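Local coordinates for protein CurD (Moorea producens 3L, PDB 5KP7) that probably acts as a hydroxymethylglutaryl-CoA synthase of the thiolase-like superfamily and binds a 4'-phosphopantetheine group, at residues 251-254 with 255-259. The protein carries 3 engineered substitutions. Sequence-based numbering, arbitrary orientation.
With SO4 (sulfate ion), chain D.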
loop_
_atom_site.group_PDB
_atom_site.type_symbol
_atom_site.label_atom_id
_atom_site.label_comp_id
_atom_site.label_asym_id
_atom_site.label_seq_id
_atom_site.Cartn_x
_atom_site.Cartn_y
_atom_site.Cartn_z
ATOM N N ALA A 251 11.711 2.733 12.449
ATOM C CA ALA A 251 10.486 3.419 12.879
ATOM C C ALA A 251 9.884 2.799 14.151
ATOM O O ALA A 251 9.451 3.501 15.074
ATOM C CB ALA A 251 9.473 3.462 11.748
ATOM N N TYR A 252 9.856 1.479 14.189
ATOM C CA TYR A 252 9.376 0.783 15.378
ATOM C C TYR A 252 10.277 1.070 16.588
ATOM O O TYR A 252 9.767 1.283 17.684
ATOM C CB TYR A 252 9.210 -0.727 15.160
ATOM C CG TYR A 252 8.670 -1.399 16.409
ATOM C CD1 TYR A 252 7.334 -1.231 16.780
ATOM C CD2 TYR A 252 9.501 -2.142 17.255
ATOM C CE1 TYR A 252 6.838 -1.768 17.948
ATOM C CE2 TYR A 252 9.000 -2.687 18.416
ATOM C CZ TYR A 252 7.673 -2.499 18.752
ATOM O OH TYR A 252 7.193 -3.082 19.916
ATOM N N ARG A 253 11.595 1.113 16.390
ATOM C CA ARG A 253 12.515 1.428 17.503
ATOM C C ARG A 253 12.189 2.795 18.083
ATOM O O ARG A 253 12.190 2.969 19.292
ATOM C CB ARG A 253 13.979 1.383 17.068
ATOM C CG ARG A 253 14.927 1.780 18.208
ATOM C CD ARG A 253 16.397 1.468 17.968
ATOM N NE ARG A 253 16.600 0.048 17.668
ATOM C CZ ARG A 253 16.994 -0.453 16.489
ATOM N NH1 ARG A 253 17.272 0.325 15.449
ATOM N NH2 ARG A 253 17.134 -1.766 16.360
ATOM N N HIS A 254 11.905 3.766 17.211
ATOM C CA HIS A 254 11.559 5.119 17.649
ATOM C C HIS A 254 10.265 5.103 18.476
ATOM O O HIS A 254 10.176 5.732 19.543
ATOM C CB HIS A 254 11.467 6.046 16.427
ATOM C CG HIS A 254 11.391 7.500 16.756
ATOM N ND1 HIS A 254 10.676 8.400 15.997
ATOM C CD2 HIS A 254 11.931 8.216 17.767
ATOM C CE1 HIS A 254 10.799 9.607 16.502
ATOM N NE2 HIS A 254 11.557 9.523 17.588
ATOM N N TYR A 255 9.280 4.333 18.019
ATOM C CA TYR A 255 8.040 4.171 18.774
ATOM C C TYR A 255 8.332 3.526 20.151
ATOM O O TYR A 255 7.837 3.996 21.185
ATOM C CB TYR A 255 7.069 3.345 17.946
ATOM C CG TYR A 255 5.751 2.979 18.581
ATOM C CD1 TYR A 255 5.680 1.967 19.531
ATOM C CD2 TYR A 255 4.552 3.581 18.163
ATOM C CE1 TYR A 255 4.467 1.590 20.093
ATOM C CE2 TYR A 255 3.337 3.206 18.705
ATOM C CZ TYR A 255 3.293 2.202 19.670
ATOM O OH TYR A 255 2.088 1.810 20.227
ATOM N N GLN A 256 9.139 2.475 20.142
ATOM C CA GLN A 256 9.506 1.755 21.375
ATOM C C GLN A 256 10.194 2.682 22.376
ATOM O O GLN A 256 9.914 2.618 23.596
ATOM C CB GLN A 256 10.373 0.542 21.015
ATOM C CG GLN A 256 10.767 -0.344 22.172
ATOM C CD GLN A 256 11.830 -1.348 21.773
ATOM O OE1 GLN A 256 11.545 -2.387 21.179
ATOM N NE2 GLN A 256 13.085 -1.010 22.071
ATOM N N ASN A 257 11.063 3.556 21.872
ATOM C CA ASN A 257 11.707 4.574 22.701
ATOM C C ASN A 257 10.716 5.530 23.359
ATOM O O ASN A 257 10.942 5.964 24.486
ATOM C CB ASN A 257 12.773 5.362 21.909
ATOM C CG ASN A 257 13.986 4.516 21.542
ATOM O OD1 ASN A 257 14.217 3.434 22.087
ATOM N ND2 ASN A 257 14.768 5.016 20.613
ATOM N N ARG A 258 9.604 5.797 22.694
ATOM C CA ARG A 258 8.570 6.685 23.200
ATOM C C ARG A 258 7.464 6.030 24.003
ATOM O O ARG A 258 6.787 6.723 24.737
ATOM C CB ARG A 258 7.937 7.434 22.046
ATOM C CG ARG A 258 8.920 8.402 21.440
ATOM C CD ARG A 258 8.409 9.022 20.184
ATOM N NE ARG A 258 9.040 10.322 19.976
ATOM C CZ ARG A 258 8.811 11.105 18.925
ATOM N NH1 ARG A 258 8.001 10.699 17.951
ATOM N NH2 ARG A 258 9.409 12.293 18.849
ATOM N N VAL A 259 7.286 4.723 23.877
ATOM C CA VAL A 259 6.190 4.008 24.530
ATOM C C VAL A 259 6.810 2.935 25.449
ATOM O O VAL A 259 7.050 1.798 25.058
ATOM C CB VAL A 259 5.220 3.398 23.490
ATOM C CG1 VAL A 259 3.988 2.812 24.168
ATOM C CG2 VAL A 259 4.783 4.439 22.485
HETATM S S SO4 D . 0.429 0.682 24.052
HETATM O O1 SO4 D . 1.142 0.608 22.757
HETATM O O2 SO4 D . -0.504 1.837 24.049
HETATM O O3 SO4 D . 1.405 0.846 25.152
HETATM O O4 SO4 D . -0.317 -0.578 24.262
HETATM O O HOH W 1 9.141 -3.600 21.684
#
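A single water joins Tyr252 to Gln256: Tyr252 OH donates to it over 2.7 Å, and the water in turn donates to Gln256 OE1, also at 2.7 Å. One turn of helix separates the two residues, whose backbones are tied directly by Gln256 N to Tyr252 O at 2.8 Å, a nearly straight bond. The Gln256 amide stands almost perpendicular to the phenol ring, 89° between planes. Both side chains leave with CG anti to N, which carries the phenol and the extended glutamine along the same flank to meet at the water. On roughly the far side of the helix, His254 and Arg258 meet: the imidazole lies over one face of the guanidinium, with His254 NE2 3.4 Å from Arg258 CZ and over the middle of the group, the planes tilted 34° apart. This is i to i+4 pairing in the last turns of helix 237-258, away from the phosphopantetheine pocket, where the helix end lies against strand 208-219. There Tyr217 N binds His254 ND1 and Asn215 O binds Arg258 NH1, so the pair is fixed from the strand. An alanine in place of His254 would probably leave Tyr217 N without its side-chain acceptor and the Arg258 guanidinium without the ring over its face. Bonding along the helix weakens here, since Arg258 N reaches His254 O at 3.2 Å with an N-H...O angle of only 137°, just before Val259 departs from helical geometry. Tyr252 CE1 and Tyr255 CD1 come within 4.2 Å, and both rings also meet Phe358 edge-to-face. Tyr255 OH bonds Ser360 OG and donates to O1 of a sulfate, probably from the crystallisation liquor, at 3.0 Å.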